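Local coordinates for protein diacylglycerol kinase (Bacillus anthracis, PDB 3S40) that probably transfers a phosphate group from ATP to diacylglycerol to make phosphatidic acid, as lipid kinases of this family do, at residues F8-L13 against F39-I44; L12-P17 against D65-F70; G51-Y56 against V76-N81; E59-V64 against I88-A93. One frame throughout, in Å; residues are numbered along the deposited sequence.

Contact 1: F8-L13 against F39-I44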
loop_
_atom_site.group_PDB
_atom_site.type_symbol
_atom_site.label_atom_id
_atom_site.label_comp_id
_atom_site.label_asym_id
_atom_site.label_seq_id
_atom_site.Cartn_x
_atom_site.Cartn_y
_atom_site.Cartn_z
ATOM N N PHE A 8 -11.719 -2.188 -20.701
ATOM C CA PHE A 8 -12.057 -0.977 -19.962
ATOM C C PHE A 8 -12.716 0.043 -20.879
ATOM O O PHE A 8 -12.036 0.773 -21.587
ATOM C CB PHE A 8 -10.811 -0.351 -19.341
ATOM C CG PHE A 8 -10.055 -1.278 -18.442
ATOM C CD1 PHE A 8 -10.650 -1.790 -17.296
ATOM C CD2 PHE A 8 -8.745 -1.623 -18.736
ATOM C CE1 PHE A 8 -9.950 -2.658 -16.456
ATOM C CE2 PHE A 8 -8.027 -2.491 -17.894
ATOM C CZ PHE A 8 -8.632 -3.004 -16.760
ATOM N N GLU A 9 -14.041 0.098 -20.842
ATOM C CA GLU A 9 -14.790 0.931 -21.775
ATOM C C GLU A 9 -14.594 2.407 -21.433
ATOM O O GLU A 9 -14.375 3.226 -22.309
ATOM C CB GLU A 9 -16.263 0.563 -21.710
ATOM C CG GLU A 9 -17.027 0.851 -22.977
ATOM C CD GLU A 9 -18.481 0.437 -22.862
ATOM O OE1 GLU A 9 -19.308 1.281 -22.445
ATOM O OE2 GLU A 9 -18.790 -0.735 -23.174
ATOM N N LYS A 10 -14.651 2.732 -20.144
ATOM C CA LYS A 10 -14.423 4.094 -19.692
ATOM C C LYS A 10 -13.329 4.145 -18.642
ATOM O O LYS A 10 -13.280 3.327 -17.696
ATOM C CB LYS A 10 -15.715 4.718 -19.162
ATOM C CG LYS A 10 -16.789 4.821 -20.231
ATOM C CD LYS A 10 -18.162 4.845 -19.625
ATOM C CE LYS A 10 -18.620 6.250 -19.347
ATOM N NZ LYS A 10 -20.041 6.417 -19.780
ATOM N N VAL A 11 -12.451 5.112 -18.830
ATOM C CA VAL A 11 -11.272 5.297 -17.990
ATOM C C VAL A 11 -11.256 6.715 -17.418
ATOM O O VAL A 11 -11.545 7.698 -18.123
ATOM C CB VAL A 11 -9.965 5.035 -18.794
ATOM C CG1 VAL A 11 -8.725 5.239 -17.922
ATOM C CG2 VAL A 11 -9.984 3.633 -19.437
ATOM N N LEU A 12 -10.933 6.803 -16.134
ATOM C CA LEU A 12 -10.595 8.059 -15.476
ATOM C C LEU A 12 -9.117 8.105 -15.101
ATOM O O LEU A 12 -8.605 7.176 -14.471
ATOM C CB LEU A 12 -11.407 8.205 -14.195
ATOM C CG LEU A 12 -10.963 9.337 -13.257
ATOM C CD1 LEU A 12 -11.115 10.719 -13.914
ATOM C CD2 LEU A 12 -11.724 9.250 -11.947
ATOM N N LEU A 13 -8.441 9.192 -15.471
ATOM C CA LEU A 13 -7.087 9.480 -15.005
ATOM C C LEU A 13 -7.113 10.662 -14.039
ATOM O O LEU A 13 -7.522 11.776 -14.402
ATOM C CB LEU A 13 -6.148 9.793 -16.196
ATOM C CG LEU A 13 -4.753 10.348 -15.855
ATOM C CD1 LEU A 13 -3.916 9.277 -15.140
ATOM C CD2 LEU A 13 -3.972 10.861 -17.075
ATOM N N PHE A 39 -7.271 3.938 -24.924
ATOM C CA PHE A 39 -8.631 3.984 -24.375
ATOM C C PHE A 39 -9.526 5.050 -25.036
ATOM O O PHE A 39 -9.389 6.232 -24.767
ATOM C CB PHE A 39 -8.560 4.216 -22.862
ATOM C CG PHE A 39 -7.636 3.259 -22.140
ATOM C CD1 PHE A 39 -7.850 1.883 -22.197
ATOM C CD2 PHE A 39 -6.569 3.733 -21.398
ATOM C CE1 PHE A 39 -7.012 0.999 -21.524
ATOM C CE2 PHE A 39 -5.724 2.862 -20.725
ATOM C CZ PHE A 39 -5.950 1.479 -20.788
ATOM N N PRO A 40 -10.475 4.627 -25.874
ATOM C CA PRO A 40 -11.261 5.576 -26.673
ATOM C C PRO A 40 -12.199 6.498 -25.869
ATOM O O PRO A 40 -12.796 7.397 -26.461
ATOM C CB PRO A 40 -12.074 4.658 -27.588
ATOM C CG PRO A 40 -12.244 3.419 -26.793
ATOM C CD PRO A 40 -10.948 3.245 -26.041
ATOM N N ASP A 41 -12.338 6.279 -24.566
ATOM C CA ASP A 41 -13.106 7.183 -23.702
ATOM C C ASP A 41 -12.345 7.407 -22.414
ATOM O O ASP A 41 -12.380 6.583 -21.493
ATOM C CB ASP A 41 -14.493 6.611 -23.399
ATOM C CG ASP A 41 -15.361 7.546 -22.548
ATOM O OD1 ASP A 41 -14.838 8.393 -21.788
ATOM O OD2 ASP A 41 -16.599 7.414 -22.614
ATOM N N LEU A 42 -11.675 8.544 -22.347
ATOM C CA LEU A 42 -10.725 8.807 -21.292
ATOM C C LEU A 42 -10.998 10.171 -20.670
ATOM O O LEU A 42 -11.060 11.179 -21.354
ATOM C CB LEU A 42 -9.310 8.760 -21.863
ATOM C CG LEU A 42 -8.160 9.206 -20.954
ATOM C CD1 LEU A 42 -8.094 8.302 -19.731
ATOM C CD2 LEU A 42 -6.811 9.196 -21.714
ATOM N N HIS A 43 -11.153 10.199 -19.362
ATOM C CA HIS A 43 -11.503 11.425 -18.691
ATOM C C HIS A 43 -10.354 11.783 -17.760
ATOM O O HIS A 43 -9.883 10.950 -16.966
ATOM C CB HIS A 43 -12.826 11.239 -17.925
ATOM C CG HIS A 43 -13.450 12.525 -17.481
ATOM N ND1 HIS A 43 -14.751 12.609 -17.045
ATOM C CD2 HIS A 43 -12.954 13.785 -17.432
ATOM C CE1 HIS A 43 -15.030 13.863 -16.737
ATOM N NE2 HIS A 43 -13.954 14.596 -16.961
ATOM N N ILE A 44 -9.871 13.007 -17.881
ATOM C CA ILE A 44 -8.707 13.436 -17.121
ATOM C C ILE A 44 -9.060 14.575 -16.195
ATOM O O ILE A 44 -9.570 15.600 -16.647
ATOM C CB ILE A 44 -7.592 13.895 -18.042
ATOM C CG1 ILE A 44 -7.253 12.814 -19.055
ATOM C CG2 ILE A 44 -6.354 14.284 -17.241
ATOM C CD1 ILE A 44 -6.122 13.226 -20.010
HETATM O O HOH W 1 -11.692 3.916 -22.863
HETATM O O HOH W 2 -14.190 8.108 -19.032
#
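Phe39 takes a methyl group of Val11 over one face of its ring. Val11 CG2 lies 4.0 Å from the centroid of the Phe39 ring, 26° off the ring normal and offset toward the rim, which meets the geometry of a CH-pi contact. Phe8 touches the same ring at CE1: its CD2 is 4.2 Å from Phe39 CE1, and that CE1 lies near the plane of the Phe8 ring, at its edge. At Asp41 the backbone pairing begins, with Val11 N donating to Asp41 O at 3.0 Å. The Asp41 side chain runs beside that of Lys10, both pointing the same way; the lysine chain bends at chi3 and chi4, and Lys10 NZ stays 4.6 Å from Asp41 OD2, beyond a salt bridge. A water links Glu9 O to Asp41 N. The strands run parallel, their short axes inclined by 22°, and helix 24-38 connects them as a beta-alpha-beta unit; Leu42 touches Leu35 and Ala36 of that helix and also brings CD1 to 3.6 Å from Val11 CG1. His43 makes two backbone bonds to strand 11-15: its N donates to Val11 O (2.8 Å), and its O accepts from Leu13 N (2.7 Å). Its imidazole meets the Phe60 ring, the planes about perpendicular. Ile44 lies alongside Leu13, with Ile44 CG2 4.2 Å from Leu13 CD2.

Contact 2: L12-P17 against D65-F70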
loop_
_atom_site.group_PDB
_atom_site.type_symbol
_atom_site.label_atom_id
_atom_site.label_comp_id
_atom_site.label_asym_id
_atom_site.label_seq_id
_atom_site.Cartn_x
_atom_site.Cartn_y
_atom_site.Cartn_z
ATOM N N LEU A 12 -10.933 6.803 -16.134
ATOM C CA LEU A 12 -10.595 8.059 -15.476
ATOM C C LEU A 12 -9.117 8.105 -15.101
ATOM O O LEU A 12 -8.605 7.176 -14.471
ATOM C CB LEU A 12 -11.407 8.205 -14.195
ATOM C CG LEU A 12 -10.963 9.337 -13.257
ATOM C CD1 LEU A 12 -11.115 10.719 -13.914
ATOM C CD2 LEU A 12 -11.724 9.250 -11.947
ATOM N N LEU A 13 -8.441 9.192 -15.471
ATOM C CA LEU A 13 -7.087 9.480 -15.005
ATOM C C LEU A 13 -7.113 10.662 -14.039
ATOM O O LEU A 13 -7.522 11.776 -14.402
ATOM C CB LEU A 13 -6.148 9.793 -16.196
ATOM C CG LEU A 13 -4.753 10.348 -15.855
ATOM C CD1 LEU A 13 -3.916 9.277 -15.140
ATOM C CD2 LEU A 13 -3.972 10.861 -17.075
ATOM N N ILE A 14 -6.694 10.419 -12.805
ATOM C CA ILE A 14 -6.581 11.491 -11.809
ATOM C C ILE A 14 -5.145 11.952 -11.773
ATOM O O ILE A 14 -4.234 11.144 -11.601
ATOM C CB ILE A 14 -7.005 11.028 -10.395
ATOM C CG1 ILE A 14 -8.477 10.609 -10.414
ATOM C CG2 ILE A 14 -6.754 12.150 -9.341
ATOM C CD1 ILE A 14 -8.925 9.775 -9.206
ATOM N N VAL A 15 -4.944 13.252 -11.950
ATOM C CA VAL A 15 -3.605 13.828 -11.986
ATOM C C VAL A 15 -3.373 14.786 -10.832
ATOM O O VAL A 15 -4.102 15.766 -10.682
ATOM C CB VAL A 15 -3.377 14.625 -13.282
ATOM C CG1 VAL A 15 -2.078 15.430 -13.192
ATOM C CG2 VAL A 15 -3.371 13.680 -14.489
ATOM N N ASN A 16 -2.355 14.499 -10.026
ATOM C CA ASN A 16 -1.837 15.464 -9.058
ATOM C C ASN A 16 -0.798 16.331 -9.760
ATOM O O ASN A 16 0.291 15.851 -10.095
ATOM C CB ASN A 16 -1.214 14.733 -7.861
ATOM C CG ASN A 16 -0.621 15.686 -6.834
ATOM O OD1 ASN A 16 -0.662 16.899 -6.999
ATOM N ND2 ASN A 16 -0.075 15.131 -5.759
ATOM N N PRO A 17 -1.135 17.611 -10.000
ATOM C CA PRO A 17 -0.292 18.491 -10.819
ATOM C C PRO A 17 1.070 18.699 -10.181
ATOM O O PRO A 17 2.039 19.016 -10.869
ATOM C CB PRO A 17 -1.080 19.813 -10.848
ATOM C CG PRO A 17 -2.474 19.459 -10.434
ATOM C CD PRO A 17 -2.326 18.309 -9.486
ATOM N N ASP A 65 -14.609 2.054 -15.605
ATOM C CA ASP A 65 -14.125 0.688 -15.440
ATOM C C ASP A 65 -12.713 0.660 -14.893
ATOM O O ASP A 65 -12.299 -0.330 -14.313
ATOM C CB ASP A 65 -14.176 -0.056 -16.777
ATOM C CG ASP A 65 -15.554 0.036 -17.423
ATOM O OD1 ASP A 65 -16.499 -0.581 -16.881
ATOM O OD2 ASP A 65 -15.697 0.746 -18.442
ATOM N N LEU A 66 -11.991 1.758 -15.071
ATOM C CA LEU A 66 -10.603 1.842 -14.654
ATOM C C LEU A 66 -10.349 3.235 -14.120
ATOM O O LEU A 66 -10.713 4.233 -14.769
ATOM C CB LEU A 66 -9.689 1.573 -15.859
ATOM C CG LEU A 66 -8.178 1.706 -15.628
ATOM C CD1 LEU A 66 -7.683 0.730 -14.516
ATOM C CD2 LEU A 66 -7.399 1.487 -16.931
ATOM N N ILE A 67 -9.761 3.310 -12.936
ATOM C CA ILE A 67 -9.280 4.577 -12.384
ATOM C C ILE A 67 -7.754 4.554 -12.309
ATOM O O ILE A 67 -7.165 3.667 -11.695
ATOM C CB ILE A 67 -9.869 4.883 -10.985
ATOM C CG1 ILE A 67 -11.390 5.108 -11.085
ATOM C CG2 ILE A 67 -9.195 6.111 -10.369
ATOM C CD1 ILE A 67 -12.036 5.652 -9.826
ATOM N N ILE A 68 -7.113 5.509 -12.973
ATOM C CA ILE A 68 -5.660 5.613 -12.954
ATOM C C ILE A 68 -5.283 6.779 -12.075
ATOM O O ILE A 68 -5.879 7.850 -12.178
ATOM C CB ILE A 68 -5.103 5.858 -14.362
ATOM C CG1 ILE A 68 -5.653 4.799 -15.321
ATOM C CG2 ILE A 68 -3.561 5.905 -14.343
ATOM C CD1 ILE A 68 -5.262 5.032 -16.771
ATOM N N VAL A 69 -4.322 6.587 -11.182
ATOM C CA VAL A 69 -3.861 7.717 -10.364
ATOM C C VAL A 69 -2.402 8.055 -10.655
ATOM O O VAL A 69 -1.534 7.202 -10.536
ATOM C CB VAL A 69 -4.095 7.447 -8.861
ATOM C CG1 VAL A 69 -3.516 6.103 -8.468
ATOM C CG2 VAL A 69 -3.532 8.582 -8.015
ATOM N N PHE A 70 -2.142 9.291 -11.090
ATOM C CA PHE A 70 -0.779 9.785 -11.212
ATOM C C PHE A 70 -0.428 10.589 -9.980
ATOM O O PHE A 70 -0.936 11.687 -9.791
ATOM C CB PHE A 70 -0.603 10.663 -12.450
ATOM C CG PHE A 70 0.775 11.296 -12.549
ATOM C CD1 PHE A 70 1.917 10.545 -12.327
ATOM C CD2 PHE A 70 0.923 12.634 -12.894
ATOM C CE1 PHE A 70 3.195 11.117 -12.424
ATOM C CE2 PHE A 70 2.196 13.214 -13.002
ATOM C CZ PHE A 70 3.329 12.460 -12.762
#
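Leu12 to Val15 and Ile67 to Phe70 pair residue for residue as the two inner strands of the four-stranded parallel sheet in the catalytic domain. Five backbone bonds form the ladder, from Leu12 N to Leu66 O (2.9 Å) through Ile68 N to Leu12 O (2.7 Å), Ile14 N to Ile68 O and Phe70 N to Ile14 O, up to Asn16 N and Phe70 O, the longest at 3.2 Å. All have N-H...O angles of at least 169°, and the short strand axes are inclined by 18°. On one face, Ile14 CD1 reaches Ile67 CG2 at 3.9 Å, while Leu12 lies side by side with Ile67. Helices 52-60 and 73-83 pack on this side, where Ile14 touches Tyr56 and Val69 touches Cys79. The result is a parallel alpha/beta sheet with strand order 2-1-3-4, consistent with a PFK-clan catalytic domain. On the opposite face one pair is tight: Leu13 CD1 comes to 3.5 Å from Ile68 CG2, closer than usual van der Waals contact, the two side chains crossing obliquely. The Ile68 rotamer (chi1 -52°) leaves CG2, anti to the backbone N, as the branch that meets Leu13. Farther along, Val15 CG1 meets the Phe70 ring at its edge, 4.1 Å from CD2, and helix 113-120 touches Ile68 and Phe70. Asn16 CB sits 3.6 Å from Phe70 O; the amide beyond it bonds through OD1 to Lys18 N and through ND2 to Thr75 OG1.

Contact 3: G51-Y56 against V76-N81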
loop_
_atom_site.group_PDB
_atom_site.type_symbol
_atom_site.label_atom_id
_atom_site.label_comp_id
_atom_site.label_asym_id
_atom_site.label_seq_id
_atom_site.Cartn_x
_atom_site.Cartn_y
_atom_site.Cartn_z
ATOM N N GLY A 51 -7.911 15.720 -0.616
ATOM C CA GLY A 51 -9.272 15.225 -0.591
ATOM C C GLY A 51 -9.894 15.066 -1.971
ATOM O O GLY A 51 -10.801 14.250 -2.140
ATOM N N ASP A 52 -9.405 15.821 -2.959
ATOM C CA ASP A 52 -9.969 15.751 -4.319
ATOM C C ASP A 52 -9.904 14.355 -4.946
ATOM O O ASP A 52 -10.856 13.895 -5.563
ATOM C CB ASP A 52 -9.287 16.744 -5.252
ATOM C CG ASP A 52 -9.739 18.180 -5.022
ATOM O OD1 ASP A 52 -10.670 18.393 -4.215
ATOM O OD2 ASP A 52 -9.170 19.089 -5.661
ATOM N N ALA A 53 -8.765 13.698 -4.814
ATOM C CA ALA A 53 -8.620 12.376 -5.398
ATOM C C ALA A 53 -9.677 11.444 -4.795
ATOM O O ALA A 53 -10.357 10.719 -5.506
ATOM C CB ALA A 53 -7.189 11.843 -5.185
ATOM N N THR A 54 -9.833 11.503 -3.481
ATOM C CA THR A 54 -10.865 10.721 -2.800
ATOM C C THR A 54 -12.255 11.044 -3.358
ATOM O O THR A 54 -13.029 10.135 -3.647
ATOM C CB THR A 54 -10.849 10.964 -1.268
ATOM O OG1 THR A 54 -9.551 10.645 -0.741
ATOM C CG2 THR A 54 -11.914 10.135 -0.568
ATOM N N LYS A 55 -12.572 12.329 -3.497
ATOM C CA LYS A 55 -13.887 12.707 -4.008
ATOM C C LYS A 55 -14.083 12.281 -5.458
ATOM O O LYS A 55 -15.182 11.912 -5.833
ATOM C CB LYS A 55 -14.141 14.211 -3.878
ATOM C CG LYS A 55 -14.262 14.677 -2.455
ATOM C CD LYS A 55 -14.197 16.182 -2.358
ATOM C CE LYS A 55 -13.991 16.622 -0.908
ATOM N NZ LYS A 55 -14.008 18.111 -0.771
ATOM N N TYR A 56 -13.030 12.341 -6.275
ATOM C CA TYR A 56 -13.186 11.963 -7.680
ATOM C C TYR A 56 -13.429 10.464 -7.757
ATOM O O TYR A 56 -14.284 10.006 -8.525
ATOM C CB TYR A 56 -11.955 12.305 -8.519
ATOM C CG TYR A 56 -11.595 13.767 -8.629
ATOM C CD1 TYR A 56 -12.521 14.767 -8.377
ATOM C CD2 TYR A 56 -10.299 14.145 -8.995
ATOM C CE1 TYR A 56 -12.166 16.125 -8.496
ATOM C CE2 TYR A 56 -9.938 15.475 -9.112
ATOM C CZ TYR A 56 -10.871 16.461 -8.866
ATOM O OH TYR A 56 -10.483 17.776 -8.978
ATOM N N VAL A 76 -2.257 8.120 -3.811
ATOM C CA VAL A 76 -2.662 6.719 -3.933
ATOM C C VAL A 76 -3.545 6.328 -2.749
ATOM O O VAL A 76 -4.592 5.700 -2.906
ATOM C CB VAL A 76 -1.421 5.771 -3.963
ATOM C CG1 VAL A 76 -1.811 4.346 -3.664
ATOM C CG2 VAL A 76 -0.689 5.852 -5.303
ATOM N N PHE A 77 -3.090 6.681 -1.555
ATOM C CA PHE A 77 -3.828 6.413 -0.337
ATOM C C PHE A 77 -5.202 7.094 -0.328
ATOM O O PHE A 77 -6.162 6.561 0.229
ATOM C CB PHE A 77 -3.000 6.863 0.870
ATOM C CG PHE A 77 -3.638 6.567 2.200
ATOM C CD1 PHE A 77 -3.946 5.262 2.568
ATOM C CD2 PHE A 77 -3.896 7.591 3.103
ATOM C CE1 PHE A 77 -4.518 4.984 3.810
ATOM C CE2 PHE A 77 -4.467 7.323 4.347
ATOM C CZ PHE A 77 -4.779 6.015 4.699
ATOM N N GLU A 78 -5.297 8.284 -0.923
ATOM C CA GLU A 78 -6.600 8.923 -1.044
ATOM C C GLU A 78 -7.523 8.047 -1.858
ATOM O O GLU A 78 -8.706 7.933 -1.552
ATOM C CB GLU A 78 -6.496 10.301 -1.706
ATOM C CG GLU A 78 -6.106 11.411 -0.755
ATOM C CD GLU A 78 -6.448 12.784 -1.327
ATOM O OE1 GLU A 78 -7.433 12.884 -2.096
ATOM O OE2 GLU A 78 -5.730 13.753 -1.011
ATOM N N CYS A 79 -6.978 7.447 -2.913
ATOM C CA CYS A 79 -7.764 6.567 -3.761
ATOM C C CYS A 79 -8.204 5.303 -3.020
ATOM O O CYS A 79 -9.367 4.913 -3.097
ATOM C CB CYS A 79 -6.990 6.211 -5.041
ATOM S SG CYS A 79 -6.739 7.655 -6.131
ATOM N N THR A 80 -7.270 4.675 -2.307
ATOM C CA THR A 80 -7.564 3.452 -1.536
ATOM C C THR A 80 -8.726 3.692 -0.612
ATOM O O THR A 80 -9.693 2.952 -0.596
ATOM C CB THR A 80 -6.416 3.091 -0.592
ATOM O OG1 THR A 80 -5.205 2.966 -1.330
ATOM C CG2 THR A 80 -6.721 1.780 0.154
ATOM N N ASN A 81 -8.591 4.745 0.181
ATOM C CA ASN A 81 -9.642 5.155 1.095
ATOM C C ASN A 81 -10.916 5.584 0.418
ATOM O O ASN A 81 -11.996 5.395 0.957
ATOM C CB ASN A 81 -9.134 6.260 2.003
ATOM C CG ASN A 81 -8.471 5.706 3.222
ATOM O OD1 ASN A 81 -9.048 5.724 4.310
ATOM N ND2 ASN A 81 -7.272 5.150 3.045
HETATM O O HOH W 3 -5.978 15.285 -3.825
#
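Glu78 spreads its carboxylate across the first turn of helix 52-60, giving one oxygen to each of two backbone N-H groups. Gly51 N, at the N-cap position, donates to Glu78 OE2 at 3.0 Å; the bond is nearly straight (174°), but the donor stands 42° above the carboxylate plane. Thr54 N donates to Glu78 OE1 at 3.1 Å, meeting the anti lone pair, the one turned away from OE2. A third bond runs in the same direction but ends on the backbone: Thr54 OG1 donates to Glu78 O at 3.0 Å, from above the carbonyl plane. Thr54 OG1 is beside its own backbone N (chi1 -57°), and the threonine and glutamate side chains cross at about a right angle, leaving OG1 3.2 Å from Glu78 CB. The Glu78 chain is extended beyond CG, which carries the carboxylate over to the neighbouring helix. Packing outside this polar core is modest. Ala53 points its CB at the contact, 3.3 Å from Glu78 OE1, and meets Cys79 SG at 4.3 Å. The short helix axes approach to 7.7 Å. Asp52 turns away to bond Lys48 N and Glu49 N. With two amide donors and the start of a helix facing it, the Glu78 carboxylate is probably stabilised as the anion, and the helices are tied through both side chain and backbone of this residue.

Contact 4: E59-V64 against I88-A93; sequences EFASKV and IRPTLA
Pro90 packs against Ala61 and Val64 with successive atoms of its ring. Pro90 CD is 3.5 Å from Ala61 O and 4.1 Å from Ala61 CB, whereas Pro90 CB lies 3.6 Å from Val64 O; CG, between them, approaches Val64 CG2 only loosely, at 4.5 Å. Pro90 CD and CB, both CH2 groups, thus each lie near one carbonyl oxygen. Ala61 CB also meets the backbone of the other segment, 3.7 Å from Ile88 O. Ile88 adds its CG2 branch: with CG1 beside the backbone N (chi1 -60°), CG2 stands anti to that N and is the branch that comes to 4.0 Å from Ala61 O and 4.4 Å from Ser62 CA. Phe60 O accepts from both Lys63 N and Val64 N within this turn. Around the contact, Leu83 of helix 73-83 touches Ala61, and Pro90 also touches Ile67 of strand 66-71. Only van der Waals contacts are seen between the segments, where residues 61-64, between helix 52-60 and strand 66-71, meet the loop that leads into strand 91-96, outermost of the four parallel strands, whose Leu92 pairs further with strand 284-296: neighbouring connections at one end of a parallel alpha/beta sheet built from beta-alpha-beta crossovers.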
loop_
_atom_site.group_PDB
_atom_site.type_symbol
_atom_site.label_atom_id
_atom_site.label_comp_id
_atom_site.label_asym_id
_atom_site.label_seq_id
_atom_site.Cartn_x
_atom_site.Cartn_y
_atom_site.Cartn_z
ATOM N N GLU A 59 -16.969 9.763 -6.821
ATOM C CA GLU A 59 -17.939 10.200 -7.808
ATOM C C GLU A 59 -17.928 9.318 -9.052
ATOM O O GLU A 59 -18.975 9.043 -9.620
ATOM C CB GLU A 59 -17.693 11.648 -8.202
ATOM C CG GLU A 59 -18.500 12.075 -9.393
ATOM C CD GLU A 59 -18.267 13.538 -9.734
ATOM O OE1 GLU A 59 -17.504 14.203 -8.992
ATOM O OE2 GLU A 59 -18.846 14.014 -10.736
ATOM N N PHE A 60 -16.750 8.888 -9.493
ATOM C CA PHE A 60 -16.675 8.138 -10.751
ATOM C C PHE A 60 -16.670 6.624 -10.599
ATOM O O PHE A 60 -16.729 5.899 -11.591
ATOM C CB PHE A 60 -15.472 8.581 -11.578
ATOM C CG PHE A 60 -15.665 9.919 -12.217
ATOM C CD1 PHE A 60 -16.128 10.017 -13.510
ATOM C CD2 PHE A 60 -15.402 11.083 -11.507
ATOM C CE1 PHE A 60 -16.303 11.251 -14.095
ATOM C CE2 PHE A 60 -15.578 12.320 -12.081
ATOM C CZ PHE A 60 -16.033 12.409 -13.381
ATOM N N ALA A 61 -16.607 6.160 -9.356
ATOM C CA ALA A 61 -16.555 4.720 -9.072
ATOM C C ALA A 61 -17.614 3.883 -9.806
ATOM O O ALA A 61 -17.304 2.826 -10.315
ATOM C CB ALA A 61 -16.589 4.466 -7.568
ATOM N N SER A 62 -18.853 4.356 -9.886
ATOM C CA SER A 62 -19.889 3.598 -10.576
ATOM C C SER A 62 -19.984 3.953 -12.058
ATOM O O SER A 62 -20.817 3.413 -12.779
ATOM C CB SER A 62 -21.257 3.811 -9.918
ATOM O OG SER A 62 -21.752 5.113 -10.197
ATOM N N LYS A 63 -19.138 4.857 -12.518
ATOM C CA LYS A 63 -19.260 5.323 -13.893
ATOM C C LYS A 63 -18.137 4.874 -14.813
ATOM O O LYS A 63 -18.300 4.911 -16.029
ATOM C CB LYS A 63 -19.390 6.853 -13.935
ATOM C CG LYS A 63 -20.463 7.392 -13.008
ATOM C CD LYS A 63 -20.777 8.866 -13.280
ATOM C CE LYS A 63 -19.641 9.793 -12.861
ATOM N NZ LYS A 63 -20.043 11.235 -12.920
ATOM N N VAL A 64 -16.997 4.468 -14.251
ATOM C CA VAL A 64 -15.873 4.038 -15.079
ATOM C C VAL A 64 -15.428 2.630 -14.737
ATOM O O VAL A 64 -15.788 2.097 -13.700
ATOM C CB VAL A 64 -14.631 4.978 -14.963
ATOM C CG1 VAL A 64 -14.903 6.347 -15.632
ATOM C CG2 VAL A 64 -14.197 5.156 -13.503
ATOM N N ILE A 88 -19.275 -0.685 -5.292
ATOM C CA ILE A 88 -18.767 -0.857 -6.637
ATOM C C ILE A 88 -17.397 -0.185 -6.766
ATOM O O ILE A 88 -17.256 1.007 -6.499
ATOM C CB ILE A 88 -19.757 -0.313 -7.654
ATOM C CG1 ILE A 88 -21.078 -1.076 -7.526
ATOM C CG2 ILE A 88 -19.181 -0.420 -9.064
ATOM C CD1 ILE A 88 -22.158 -0.566 -8.442
ATOM N N ARG A 89 -16.395 -0.976 -7.149
ATOM C CA ARG A 89 -15.008 -0.532 -7.182
ATOM C C ARG A 89 -14.334 -0.922 -8.493
ATOM O O ARG A 89 -14.027 -2.086 -8.720
ATOM C CB ARG A 89 -14.230 -1.139 -6.022
ATOM C CG ARG A 89 -14.888 -0.928 -4.670
ATOM C CD ARG A 89 -14.111 -1.636 -3.564
ATOM N NE ARG A 89 -14.069 -3.083 -3.754
ATOM C CZ ARG A 89 -15.071 -3.916 -3.475
ATOM N NH1 ARG A 89 -16.229 -3.463 -3.014
ATOM N NH2 ARG A 89 -14.921 -5.217 -3.686
ATOM N N PRO A 90 -14.090 0.060 -9.363
ATOM C CA PRO A 90 -13.363 -0.240 -10.603
ATOM C C PRO A 90 -11.926 -0.711 -10.336
ATOM O O PRO A 90 -11.361 -0.492 -9.269
ATOM C CB PRO A 90 -13.322 1.113 -11.333
ATOM C CG PRO A 90 -13.464 2.136 -10.251
ATOM C CD PRO A 90 -14.328 1.501 -9.169
ATOM N N THR A 91 -11.347 -1.339 -11.344
ATOM C CA THR A 91 -9.919 -1.571 -11.399
ATOM C C THR A 91 -9.132 -0.287 -11.188
ATOM O O THR A 91 -9.494 0.796 -11.699
ATOM C CB THR A 91 -9.540 -2.197 -12.732
ATOM O OG1 THR A 91 -10.252 -3.431 -12.870
ATOM C CG2 THR A 91 -8.003 -2.484 -12.822
ATOM N N LEU A 92 -8.056 -0.411 -10.421
ATOM C CA LEU A 92 -7.199 0.732 -10.103
ATOM C C LEU A 92 -5.794 0.533 -10.695
ATOM O O LEU A 92 -5.304 -0.601 -10.795
ATOM C CB LEU A 92 -7.146 0.923 -8.578
ATOM C CG LEU A 92 -6.451 2.135 -7.957
ATOM C CD1 LEU A 92 -7.139 3.441 -8.357
ATOM C CD2 LEU A 92 -6.416 1.994 -6.434
ATOM N N ALA A 93 -5.162 1.630 -11.102
ATOM C CA ALA A 93 -3.796 1.609 -11.624
ATOM C C ALA A 93 -3.043 2.811 -11.078
ATOM O O ALA A 93 -3.650 3.827 -10.744
ATOM C CB ALA A 93 -3.786 1.600 -13.138
#

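Overall arrangement
All four contacts lie in the diacylglycerol kinase catalytic domain. Contacts 1 and 2 share strand 11-15, Leu12 and Leu13 included, and their centres are about 9 Å apart; together they join strands 42-46, 11-15 and 66-71. Contact 4 leads into the fourth strand, 91-96, and touches contact 2, about 10 Å away between centres, with probable hydrogen bonds from Ile67 N to Thr91 O and Val69 N to Ala93 O. Contact 3 pairs helices 52-60 and 73-83 on one face of the sheet. Along the chain contact 1 closes before contacts 3 and 4 open, whereas contacts 2, 3 and 4 interlace, as expected of successive beta-alpha-beta units within one catalytic domain.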